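Local structure of serine protease inhibitor 1 (Coprinopsis cinerea, 3VWC) at residues L36-D39 / N40-G43; A112-E115 / E116-V120; I56-K60 / G61-A65; V9-K12 / V13-L16. The protein probably inhibits serine endopeptidases and has a beta-trefoil fold. All coordinates share one frame; numbering follows the deposited sequence. Where two conformers were deposited one is given.

Interaction 1: L36-D39 / N40-G43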
ATOM      1  N   LEU A  36       0.916 -10.689   3.220  1.00 12.54           N
ATOM      2  CA  LEU A  36       1.970 -11.695   3.510  1.00 13.35           C
ATOM      3  C   LEU A  36       1.581 -12.622   4.646  1.00 16.87           C
ATOM      4  O   LEU A  36       1.038 -12.167   5.631  1.00 16.29           O
ATOM      5  CB  LEU A  36       3.279 -10.968   3.862  1.00 15.83           C
ATOM      6  CG  LEU A  36       3.790 -10.075   2.713  1.00 17.13           C
ATOM      7  CD1 LEU A  36       4.988  -9.229   3.128  1.00 13.38           C
ATOM      8  CD2 LEU A  36       4.180 -10.916   1.481  1.00 16.49           C
ATOM      9  N   PRO A  37       1.975 -13.912   4.559  1.00 15.91           N
ATOM     10  CA  PRO A  37       1.929 -14.734   5.771  1.00 20.39           C
ATOM     11  C   PRO A  37       2.798 -14.147   6.887  1.00 20.76           C
ATOM     12  O   PRO A  37       3.854 -13.549   6.609  1.00 21.10           O
ATOM     13  CB  PRO A  37       2.534 -16.069   5.304  1.00 18.90           C
ATOM     14  CG  PRO A  37       2.514 -16.053   3.802  1.00 18.68           C
ATOM     15  CD  PRO A  37       2.698 -14.574   3.464  1.00 18.05           C
ATOM     16  N   GLU A  38       2.370 -14.330   8.137  1.00 23.04           N
ATOM     17  CA  GLU A  38       3.183 -14.018   9.304  1.00 26.62           C
ATOM     18  C   GLU A  38       4.590 -14.611   9.203  1.00 30.53           C
ATOM     19  O   GLU A  38       5.564 -13.985   9.613  1.00 29.70           O
ATOM     20  CB  GLU A  38       2.505 -14.519  10.582  1.00 28.28           C
ATOM     21  CG  GLU A  38       1.358 -13.632  11.098  1.00 30.91           C
ATOM     22  CD  GLU A  38       1.750 -12.164  11.330  1.00 37.84           C
ATOM     23  OE1 GLU A  38       1.630 -11.347  10.383  1.00 32.08           O
ATOM     24  OE2 GLU A  38       2.080 -11.806  12.483  1.00 44.53           O
ATOM     25  N   ASP A  39       4.689 -15.814   8.647  1.00 30.31           N
ATOM     26  CA  ASP A  39       5.977 -16.496   8.572  1.00 31.76           C
ATOM     27  C   ASP A  39       6.760 -16.211   7.300  1.00 32.51           C
ATOM     28  O   ASP A  39       7.776 -16.857   7.031  1.00 36.73           O
ATOM     29  CB  ASP A  39       5.805 -18.013   8.797  1.00 33.09           C
ATOM     30  CG  ASP A  39       5.300 -18.752   7.555  1.00 38.20           C
ATOM     31  OD1 ASP A  39       4.833 -18.109   6.587  1.00 37.46           O
ATOM     32  OD2 ASP A  39       5.358 -20.002   7.557  1.00 39.44           O
ATOM     33  N   ASN A  40       6.316 -15.219   6.537  1.00 30.43           N
ATOM     34  CA  ASN A  40       6.965 -14.875   5.290  1.00 29.67           C
ATOM     35  C   ASN A  40       6.737 -13.397   4.959  1.00 30.17           C
ATOM     36  O   ASN A  40       6.075 -13.084   3.955  1.00 30.61           O
ATOM     37  CB  ASN A  40       6.442 -15.786   4.166  1.00 28.41           C
ATOM     38  CG  ASN A  40       7.182 -15.590   2.855  1.00 32.38           C
ATOM     39  OD1 ASN A  40       6.706 -16.009   1.791  1.00 36.74           O
ATOM     40  ND2 ASN A  40       8.349 -14.953   2.920  1.00 28.75           N
ATOM     41  N   ASN A  41       7.242 -12.518   5.835  1.00 27.92           N
ATOM     42  CA  ASN A  41       7.051 -11.057   5.746  1.00 30.05           C
ATOM     43  C   ASN A  41       8.246 -10.199   6.219  1.00 29.28           C
ATOM     44  O   ASN A  41       8.139  -8.960   6.347  1.00 26.53           O
ATOM     45  CB  ASN A  41       5.772 -10.627   6.492  1.00 29.00           C
ATOM     46  CG  ASN A  41       5.889 -10.751   8.009  1.00 30.28           C
ATOM     47  OD1 ASN A  41       4.889 -10.642   8.719  1.00 32.51           O
ATOM     48  ND2 ASN A  41       7.108 -10.939   8.512  1.00 28.14           N
ATOM     49  N   SER A  42       9.412 -10.822   6.383  1.00 27.19           N
ATOM     50  CA  SER A  42      10.603 -10.075   6.768  0.50 26.76           C
ATOM     51  C   SER A  42      11.096  -9.133   5.671  1.00 27.14           C
ATOM     52  O   SER A  42      10.844  -9.345   4.471  1.00 25.86           O
ATOM     53  CB  SER A  42      11.724 -11.025   7.200  0.50 28.17           C
ATOM     54  OG  SER A  42      11.206 -12.053   8.024  0.50 26.90           O
ATOM     55  N   GLY A  43      11.812  -8.091   6.093  1.00 26.90           N
ATOM     56  CA  GLY A  43      12.439  -7.149   5.171  1.00 29.95           C
ATOM     57  C   GLY A  43      11.459  -6.192   4.512  1.00 26.08           C
ATOM     58  O   GLY A  43      11.769  -5.604   3.456  1.00 23.77           O
TER
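Leu-36 and Asn-41 meet over the mouth of a tight reversal, and the leucine can be followed outward along its branches. Its CB lies 3.6 Å from CB of Asn-41 and about as near to the carbonyl O of Asn-40. CG stands a little farther from that same oxygen. Beyond it the second torsion (chi2 173°) sends the two methyls different ways: CD1 reaches CB of Asn-41 at 3.7 Å, while CD2 stays beside Asn-40 O. An apolar side chain suits this buried position, where it packs on the CB of Asn-41.

Pro-37 comes next and lies alongside Asn-40, both side chains pointing the same way. The proline ring packs on the asparagine CB through CG and CD, each 4.0 Å from it, and the residue also supplies the accepting carbonyl of the turn, its O taking the backbone N of Asn-40 at 3.0 Å. Asn-41 packs its CB against the same Pro-37 O at 3.5 Å, and its amide group crosses the carboxylate of Glu-38 with the two planes 86° apart. Glu-38 and Asp-39, at the solvent-exposed corner, suit a polar surface. Pro-37 to Asn-40 form a type I beta turn, here part of the loop that joins strands 31-35 and 46-51 of the beta-trefoil.

Interaction 2: A112-E115 / E116-V120; sequences ADAE and ELQQV
A type II beta turn from Glu-115 to Gln-118, in the surface loop between strands 107-109 and 121-123, is closed twice by the same glutamine. The backbone N of Gln-118 donates to Glu-115 O at 2.9 Å, the usual closing bond of the turn. Its side chain then reaches across the turn: CG is anti to the backbone N (chi1 -172°) and the chain is extended beyond it, which carries OE1 to the backbone N of Glu-115, also at 2.9 Å. This second bond is fairly straight, 165° at the hydrogen, although the donor stands above the amide carbonyl plane and not on a lone pair. OE1 also lies 3.3 Å from CA of Ala-114 and 4.0 Å from its CB.

The other half of the amide is used as well. NE2 donates to a water 2.9 Å away, and that water gives a proton to OD2 of Asp-113. Leu-117, at the third position of the turn, has a positive phi of 78°, a value more often met in glycine or asparagine. Glutamine suits position 118 because it offers both an acceptor and a donor at the end of a long arm. Both ends of the amide are engaged, which should restrict its rotation and favours this orientation, and residues 113 to 118 are tied together by one neutral side chain and a water.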
ATOM      1  N   ALA A 112     -11.860  -8.260   1.125  1.00 10.28           N
ATOM      2  CA  ALA A 112     -12.146  -8.786   2.475  1.00  8.67           C
ATOM      3  C   ALA A 112     -11.858 -10.248   2.572  1.00 10.45           C
ATOM      4  O   ALA A 112     -11.473 -10.758   3.649  1.00 11.03           O
ATOM      5  CB  ALA A 112     -13.561  -8.454   2.902  1.00  9.81           C
ATOM      6  N   ASP A 113     -11.971 -10.932   1.438  1.00  9.51           N
ATOM      7  CA  ASP A 113     -11.694 -12.379   1.382  1.00  9.19           C
ATOM      8  C   ASP A 113     -10.246 -12.701   0.932  1.00  9.79           C
ATOM      9  O   ASP A 113      -9.979 -13.830   0.453  1.00 11.25           O
ATOM     10  CB  ASP A 113     -12.748 -13.088   0.502  1.00 10.95           C
ATOM     11  CG  ASP A 113     -12.584 -12.786  -0.971  1.00 17.73           C
ATOM     12  OD1 ASP A 113     -13.053 -13.590  -1.798  1.00 19.26           O
ATOM     13  OD2 ASP A 113     -12.069 -11.708  -1.283  1.00 13.72           O
ATOM     14  N   ALA A 114      -9.346 -11.701   0.925  1.00  9.95           N
ATOM     15  CA  ALA A 114      -8.023 -11.932   0.408  1.00  8.96           C
ATOM     16  C   ALA A 114      -7.356 -13.112   1.126  1.00 10.67           C
ATOM     17  O   ALA A 114      -7.511 -13.303   2.345  1.00 12.93           O
ATOM     18  CB  ALA A 114      -7.155 -10.673   0.588  1.00 10.90           C
ATOM     19  N   GLU A 115      -6.682 -13.947   0.359  1.00  9.92           N
ATOM     20  CA  GLU A 115      -5.831 -14.979   0.923  1.00 11.95           C
ATOM     21  C   GLU A 115      -4.374 -14.508   1.121  1.00 11.79           C
ATOM     22  O   GLU A 115      -3.885 -13.540   0.480  1.00 11.67           O
ATOM     23  CB  GLU A 115      -5.818 -16.162  -0.065  1.00 10.80           C
ATOM     24  CG  GLU A 115      -7.146 -16.797  -0.298  1.00 15.77           C
ATOM     25  CD  GLU A 115      -7.015 -18.032  -1.208  1.00 18.23           C
ATOM     26  OE1 GLU A 115      -7.360 -19.116  -0.732  1.00 24.13           O
ATOM     27  OE2 GLU A 115      -6.506 -17.936  -2.349  1.00 21.10           O
ATOM     28  N   GLU A 116      -3.625 -15.271   1.917  1.00 11.00           N
ATOM     29  CA  GLU A 116      -2.201 -15.010   2.028  1.00 14.50           C
ATOM     30  C   GLU A 116      -1.548 -15.111   0.662  1.00 10.39           C
ATOM     31  O   GLU A 116      -1.902 -15.983  -0.142  1.00 13.16           O
ATOM     32  CB  GLU A 116      -1.565 -15.998   3.027  1.00 14.01           C
ATOM     33  CG  GLU A 116      -2.048 -15.738   4.418  1.00 15.93           C
ATOM     34  CD  GLU A 116      -1.427 -16.619   5.494  1.00 25.83           C
ATOM     35  OE1 GLU A 116      -0.641 -17.525   5.146  1.00 27.33           O
ATOM     36  OE2 GLU A 116      -1.772 -16.406   6.679  1.00 29.92           O
ATOM     37  N   LEU A 117      -0.630 -14.161   0.399  1.00 11.33           N
ATOM     38  CA  LEU A 117       0.083 -13.998  -0.898  1.00 14.14           C
ATOM     39  C   LEU A 117      -0.741 -13.317  -2.004  1.00 10.46           C
ATOM     40  O   LEU A 117      -0.232 -13.030  -3.089  1.00 12.59           O
ATOM     41  CB  LEU A 117       0.749 -15.313  -1.407  1.00 13.14           C
ATOM     42  CG  LEU A 117       1.812 -15.879  -0.463  1.00 14.59           C
ATOM     43  CD1 LEU A 117       2.300 -17.269  -0.941  1.00 21.71           C
ATOM     44  CD2 LEU A 117       2.998 -14.943  -0.342  1.00 16.43           C
ATOM     45  N   GLN A 118      -2.003 -13.006  -1.726  1.00 11.30           N
ATOM     46  CA  GLN A 118      -2.842 -12.404  -2.754  1.00 10.42           C
ATOM     47  C   GLN A 118      -2.377 -10.964  -2.988  1.00  9.84           C
ATOM     48  O   GLN A 118      -2.028 -10.267  -2.015  1.00 12.18           O
ATOM     49  CB  GLN A 118      -4.310 -12.438  -2.327  1.00  9.36           C
ATOM     50  CG  GLN A 118      -5.234 -11.998  -3.463  1.00 11.25           C
ATOM     51  CD  GLN A 118      -6.694 -12.248  -3.164  1.00  9.06           C
ATOM     52  OE1 GLN A 118      -7.034 -13.242  -2.482  1.00  9.60           O
ATOM     53  NE2 GLN A 118      -7.560 -11.434  -3.716  1.00 10.60           N
ATOM     54  N   GLN A 119      -2.465 -10.510  -4.253  1.00 10.12           N
ATOM     55  CA  GLN A 119      -1.967  -9.153  -4.637  1.00  9.00           C
ATOM     56  C   GLN A 119      -2.897  -8.031  -4.173  1.00  8.56           C
ATOM     57  O   GLN A 119      -4.125  -8.135  -4.278  1.00  9.40           O
ATOM     58  CB  GLN A 119      -1.769  -9.072  -6.143  1.00  8.59           C
ATOM     59  CG  GLN A 119      -1.044  -7.793  -6.546  1.00  8.30           C
ATOM     60  CD  GLN A 119      -0.607  -7.766  -7.989  1.00 14.24           C
ATOM     61  OE1 GLN A 119       0.175  -6.884  -8.390  1.00 14.24           O
ATOM     62  NE2 GLN A 119      -1.051  -8.722  -8.763  1.00 11.01           N
ATOM     63  N   VAL A 120      -2.300  -6.945  -3.691  1.00  9.30           N
ATOM     64  CA  VAL A 120      -3.053  -5.738  -3.370  1.00  7.51           C
ATOM     65  C   VAL A 120      -3.589  -5.109  -4.657  1.00 10.13           C
ATOM     66  O   VAL A 120      -2.940  -5.125  -5.705  1.00  8.77           O
ATOM     67  CB  VAL A 120      -2.118  -4.775  -2.618  1.00  7.81           C
ATOM     68  CG1 VAL A 120      -2.824  -3.431  -2.341  1.00  8.99           C
ATOM     69  CG2 VAL A 120      -1.677  -5.395  -1.295  1.00  7.89           C
TER
HETATM   70  O   HOH W   1     -10.466 -11.649  -3.682  1.00 14.96           O

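Interaction 3: I56-K60 / G61-A65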
ATOM      1  N   ILE A  56       6.241   9.046  -2.476  1.00 13.39           N
ATOM      2  CA  ILE A  56       6.690   7.839  -3.166  0.70 15.40           C
ATOM      3  C   ILE A  56       6.950   6.765  -2.126  1.00 12.71           C
ATOM      4  O   ILE A  56       7.465   7.037  -1.064  1.00 12.85           O
ATOM      5  CB  ILE A  56       7.986   8.074  -3.987  0.70 15.76           C
ATOM      6  CG1 ILE A  56       7.815   9.239  -4.943  0.70 17.21           C
ATOM      7  CG2 ILE A  56       8.366   6.789  -4.738  0.70 15.32           C
ATOM      8  CD1 ILE A  56       9.106   9.655  -5.607  0.70 27.24           C
ATOM      9  N   LEU A  57       6.482   5.530  -2.393  1.00 11.97           N
ATOM     10  CA  LEU A  57       6.493   4.493  -1.379  0.70 12.16           C
ATOM     11  C   LEU A  57       7.328   3.303  -1.864  1.00 10.05           C
ATOM     12  O   LEU A  57       7.008   2.709  -2.898  1.00 11.88           O
ATOM     13  CB  LEU A  57       5.036   4.039  -1.086  0.70 11.32           C
ATOM     14  CG  LEU A  57       4.115   5.219  -0.676  0.70 10.39           C
ATOM     15  CD1 LEU A  57       2.623   4.820  -0.744  0.70  9.08           C
ATOM     16  CD2 LEU A  57       4.453   5.641   0.707  0.70 17.20           C
ATOM     17  N   TYR A  58       8.307   2.933  -1.056  1.00 12.39           N
ATOM     18  CA  TYR A  58       9.280   1.928  -1.490  1.00 11.79           C
ATOM     19  C   TYR A  58       9.142   0.642  -0.680  1.00 10.82           C
ATOM     20  O   TYR A  58       9.142   0.673   0.541  1.00 12.93           O
ATOM     21  CB  TYR A  58      10.730   2.450  -1.423  1.00 12.14           C
ATOM     22  CG  TYR A  58      11.105   3.525  -2.431  1.00 12.83           C
ATOM     23  CD1 TYR A  58      11.677   3.208  -3.680  1.00 16.52           C
ATOM     24  CD2 TYR A  58      10.835   4.853  -2.160  1.00 18.38           C
ATOM     25  CE1 TYR A  58      12.022   4.209  -4.590  1.00 20.82           C
ATOM     26  CE2 TYR A  58      11.190   5.855  -3.048  1.00 17.14           C
ATOM     27  CZ  TYR A  58      11.771   5.527  -4.271  1.00 21.79           C
ATOM     28  OH  TYR A  58      12.050   6.534  -5.199  1.00 18.53           O
ATOM     29  N   CYS A  59       9.113  -0.487  -1.404  1.00 12.44           N
ATOM     30  CA  CYS A  59       9.102  -1.817  -0.807  1.00 13.96           C
ATOM     31  C   CYS A  59      10.249  -2.643  -1.368  1.00 14.75           C
ATOM     32  O   CYS A  59      10.321  -2.938  -2.565  1.00 17.84           O
ATOM     33  CB  CYS A  59       7.766  -2.524  -1.056  1.00 13.69           C
ATOM     34  SG  CYS A  59       7.620  -4.149  -0.259  1.00 14.49           S
ATOM     35  N   LYS A  60      11.054  -3.110  -0.435  1.00 17.83           N
ATOM     36  CA  LYS A  60      12.343  -3.720  -0.755  1.00 18.77           C
ATOM     37  C   LYS A  60      13.108  -2.919  -1.818  1.00 20.73           C
ATOM     38  O   LYS A  60      13.736  -3.472  -2.726  1.00 21.39           O
ATOM     39  CB  LYS A  60      12.150  -5.189  -1.141  1.00 21.36           C
ATOM     40  CG  LYS A  60      11.702  -5.984   0.066  1.00 21.49           C
ATOM     41  CD  LYS A  60      11.553  -7.472  -0.234  1.00 23.04           C
ATOM     42  CE  LYS A  60      11.116  -8.256   1.006  1.00 25.36           C
ATOM     43  NZ  LYS A  60      11.084  -9.761   0.762  1.00 25.56           N
ATOM     44  N   GLY A  61      13.032  -1.597  -1.706  1.00 20.29           N
ATOM     45  CA  GLY A  61      13.940  -0.724  -2.432  1.00 21.08           C
ATOM     46  C   GLY A  61      13.360  -0.247  -3.742  1.00 19.66           C
ATOM     47  O   GLY A  61      14.017   0.453  -4.494  1.00 21.74           O
ATOM     48  N   ALA A  62      12.173  -0.748  -4.103  1.00 14.67           N
ATOM     49  CA  ALA A  62      11.546  -0.357  -5.354  1.00 13.71           C
ATOM     50  C   ALA A  62      10.267   0.453  -5.120  1.00 12.15           C
ATOM     51  O   ALA A  62       9.426   0.055  -4.270  1.00 14.05           O
ATOM     52  CB  ALA A  62      11.231  -1.577  -6.224  1.00 17.07           C
ATOM     53  N   PRO A  63      10.028   1.466  -5.959  1.00 14.14           N
ATOM     54  CA  PRO A  63       8.841   2.298  -5.714  1.00 13.41           C
ATOM     55  C   PRO A  63       7.631   1.551  -6.256  1.00 13.63           C
ATOM     56  O   PRO A  63       7.750   0.824  -7.240  1.00 13.78           O
ATOM     57  CB  PRO A  63       9.118   3.568  -6.545  1.00 15.72           C
ATOM     58  CG  PRO A  63      10.011   3.101  -7.685  1.00 13.98           C
ATOM     59  CD  PRO A  63      10.897   2.036  -7.018  1.00 13.66           C
ATOM     60  N   VAL A  64       6.458   1.719  -5.639  1.00 10.43           N
ATOM     61  CA  VAL A  64       5.268   1.028  -6.110  1.00 11.65           C
ATOM     62  C   VAL A  64       4.358   1.881  -6.973  1.00 12.30           C
ATOM     63  O   VAL A  64       4.345   3.136  -6.865  1.00 11.58           O
ATOM     64  CB  VAL A  64       4.499   0.354  -4.939  1.00 10.51           C
ATOM     65  CG1 VAL A  64       5.380  -0.518  -4.098  1.00 11.63           C
ATOM     66  CG2 VAL A  64       3.904   1.387  -3.945  1.00 13.02           C
ATOM     67  N   ALA A  65       3.627   1.236  -7.869  1.00 12.26           N
ATOM     68  CA  ALA A  65       2.856   1.885  -8.873  1.00 13.09           C
ATOM     69  C   ALA A  65       1.738   0.940  -9.298  1.00 12.16           C
ATOM     70  O   ALA A  65       1.883  -0.295  -9.165  1.00 10.72           O
ATOM     71  CB  ALA A  65       3.786   2.236 -10.068  1.00 13.16           C
TER
HETATM   72  O   HOH W   2       5.524   4.932  -5.098  1.00 12.49           O
HETATM   73  O   HOH W   3      12.256   0.057   0.640  1.00 21.18           O
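The carbonyl O of Ala-62 accepts the backbone N of Cys-59 at 2.9 Å and also takes a CA-H...O contact from Tyr-58. Cys-59 and Ala-62 are a hydrogen-bonded antiparallel pair, the return bond from Ala-62 N to Cys-59 O being longer at 3.3 Å. Between them Lys-60 and Gly-61 make a type I' turn. Gly-61, with phi 95°, suits a backbone shape in which a CB would clash with Lys-60 O.

Tyr-58 and Pro-63 form the adjoining non-hydrogen-bonded pair. The tyrosine ring crosses the proline obliquely, CE1 lying 3.4 Å from Pro-63 CD, and Ile-56 CG2 meets the proline CB at 3.8 Å. In such a pair the N of Pro-63 is not called on to bond to strand 54-59, so a residue without an N-H is tolerated there. Leu-57 O receives Val-64 N at 3.0 Å, and a water bridges Leu-57 N and Val-64 O where the strands splay apart. Water also joins Gly-61 N to Tyr-58 O, the latter bond weak.

Lys-60 NZ is held by the carbonyl oxygens of Arg-20 and Pro-21. The hairpin lies between strands 46-51 and 70-73 of the trefoil sheet, with Leu-57 and Val-64 packed on Trp-108.

Interaction 4: V9-K12 / V13-L16; sequences VTSK and VNGL
This is a local strand-end contact, in which strand 5-11 runs out and the chain folds back on itself on the way to strand 18-19. Ser-11 is at its centre. Its backbone N donates to Leu-16 O at 2.9 Å, and its carbonyl O receives Gly-15 N at 2.8 Å and, weakly, Asn-14 N. That oxygen is thus shared by two successive N-H groups of the returning chain. The side chain works at the same corner: OG lies anti to the backbone N (chi1 169°) and accepts the N of Val-13 at 3.1 Å, with the valine CB 3.3 Å away. A small hydroxyl suits this buried position, since it takes up an N-H of the bend while needing little space.

Asn-14 adds an Asx turn to the loop. Its OD1 accepts the backbone N of Leu-16, two residues on, at 3.0 Å, and the same oxygen lies 3.6 Å from CB of Ser-11. Asparagine is well fitted to this, having a short side chain with an acceptor close to its own backbone. Between the two ends of the Asx turn Gly-15 takes a positive phi of 77°, which glycine favours.

On the strand itself, Thr-10 faces the returning chain. Its CG2 meets Gly-15 O at 3.5 Å, and its CA makes a CA-H...O contact with Leu-16 O. Through the backbone Thr-10 also bonds to Thr-142 of strand 141-145, and Lys-12 to Leu-140 just ahead of it, while Leu-16 rests on Glu-116.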
ATOM      1  N   VAL A   9       3.816  -1.888   7.417  1.00 14.06           N
ATOM      2  CA  VAL A   9       2.458  -1.621   6.905  1.00 11.23           C
ATOM      3  C   VAL A   9       1.585  -2.862   6.990  1.00 12.73           C
ATOM      4  O   VAL A   9       1.979  -3.900   6.475  1.00 12.50           O
ATOM      5  CB  VAL A   9       2.502  -1.127   5.444  1.00 12.79           C
ATOM      6  CG1 VAL A   9       1.105  -0.821   4.913  1.00 13.90           C
ATOM      7  CG2 VAL A   9       3.417   0.056   5.311  1.00 15.08           C
ATOM      8  N   THR A  10       0.438  -2.791   7.667  1.00 11.56           N
ATOM      9  CA  THR A  10      -0.504  -3.916   7.705  1.00 11.37           C
ATOM     10  C   THR A  10      -1.867  -3.489   7.180  1.00 13.03           C
ATOM     11  O   THR A  10      -2.202  -2.304   7.173  1.00 11.65           O
ATOM     12  CB  THR A  10      -0.729  -4.421   9.136  1.00 11.64           C
ATOM     13  OG1 THR A  10      -1.083  -3.303   9.984  1.00 13.87           O
ATOM     14  CG2 THR A  10       0.564  -5.063   9.653  1.00 14.76           C
ATOM     15  N   SER A  11      -2.588  -4.460   6.657  1.00  9.72           N
ATOM     16  CA  SER A  11      -3.981  -4.293   6.222  1.00  9.75           C
ATOM     17  C   SER A  11      -4.966  -4.381   7.372  1.00 10.36           C
ATOM     18  O   SER A  11      -4.896  -5.292   8.163  1.00 10.15           O
ATOM     19  CB  SER A  11      -4.315  -5.373   5.209  1.00  9.44           C
ATOM     20  OG  SER A  11      -5.727  -5.429   4.935  1.00  9.55           O
ATOM     21  N   LYS A  12      -5.918  -3.449   7.459  1.00  7.55           N
ATOM     22  CA  LYS A  12      -6.917  -3.516   8.503  1.00 10.69           C
ATOM     23  C   LYS A  12      -7.887  -4.683   8.312  1.00  9.39           C
ATOM     24  O   LYS A  12      -8.575  -5.064   9.254  1.00 11.30           O
ATOM     25  CB  LYS A  12      -7.698  -2.194   8.567  1.00  7.59           C
ATOM     26  CG  LYS A  12      -6.906  -1.027   9.228  1.00 11.96           C
ATOM     27  CD  LYS A  12      -6.901  -1.095  10.764  1.00 17.00           C
ATOM     28  CE  LYS A  12      -8.127  -0.461  11.337  1.00 19.59           C
ATOM     29  NZ  LYS A  12      -8.198  -0.817  12.781  1.00 34.89           N
ATOM     30  N   VAL A  13      -7.946  -5.244   7.100  1.00  9.68           N
ATOM     31  CA  VAL A  13      -8.833  -6.411   6.832  1.00 11.45           C
ATOM     32  C   VAL A  13      -8.443  -7.587   7.722  1.00 12.13           C
ATOM     33  O   VAL A  13      -9.314  -8.294   8.260  1.00 12.90           O
ATOM     34  CB  VAL A  13      -8.660  -6.900   5.374  1.00 12.12           C
ATOM     35  CG1 VAL A  13      -9.405  -8.270   5.136  1.00 12.01           C
ATOM     36  CG2 VAL A  13      -9.223  -5.850   4.488  1.00 14.72           C
ATOM     37  N   ASN A  14      -7.159  -7.844   7.827  1.00 14.78           N
ATOM     38  CA  ASN A  14      -6.728  -9.144   8.368  1.00 12.97           C
ATOM     39  C   ASN A  14      -5.548  -9.020   9.303  1.00 17.15           C
ATOM     40  O   ASN A  14      -5.116 -10.005   9.907  1.00 17.99           O
ATOM     41  CB  ASN A  14      -6.482 -10.128   7.221  1.00 14.31           C
ATOM     42  CG  ASN A  14      -5.640  -9.522   6.121  1.00 14.16           C
ATOM     43  OD1 ASN A  14      -4.730  -8.775   6.402  1.00 13.47           O
ATOM     44  ND2 ASN A  14      -5.982  -9.815   4.873  1.00 19.95           N
ATOM     45  N   GLY A  15      -5.000  -7.811   9.428  1.00 12.20           N
ATOM     46  CA  GLY A  15      -3.821  -7.569  10.260  1.00 16.15           C
ATOM     47  C   GLY A  15      -2.513  -8.025   9.645  1.00 15.48           C
ATOM     48  O   GLY A  15      -1.448  -7.867  10.263  1.00 18.54           O
ATOM     49  N   LEU A  16      -2.574  -8.567   8.435  1.00 15.16           N
ATOM     50  CA  LEU A  16      -1.371  -9.108   7.762  1.00 15.24           C
ATOM     51  C   LEU A  16      -0.503  -7.976   7.187  1.00 14.61           C
ATOM     52  O   LEU A  16      -1.012  -6.916   6.788  1.00 13.20           O
ATOM     53  CB  LEU A  16      -1.769 -10.076   6.661  1.00 18.24           C
ATOM     54  CG  LEU A  16      -2.457 -11.350   7.181  1.00 19.46           C
ATOM     55  CD1 LEU A  16      -2.901 -12.261   6.063  1.00 30.99           C
ATOM     56  CD2 LEU A  16      -1.587 -12.061   8.235  1.00 27.84           C
TER

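Along the chain the order is interaction 4, interaction 1, interaction 3 and then interaction 2. Interactions 1, 2 and 4 gather within 10 to 13 Å of one another, centre to centre, and touch: Pro-37 packs on Glu-116 and Leu-117, while Leu-16 meets both Leu-36 and Glu-116. The hairpin 56-65 lies farther off, 17 to 19 Å from the other centres. Interactions 3 and 4 share the large antiparallel sheet on opposite sides of the chain's centre. Loops distant in sequence, those after strands 5-11 and 31-35 and the 112-120 loop, thus pack together on one region of the trefoil, and the hairpin reaches this cluster through Lys-60 on Ser-42 and Gly-43.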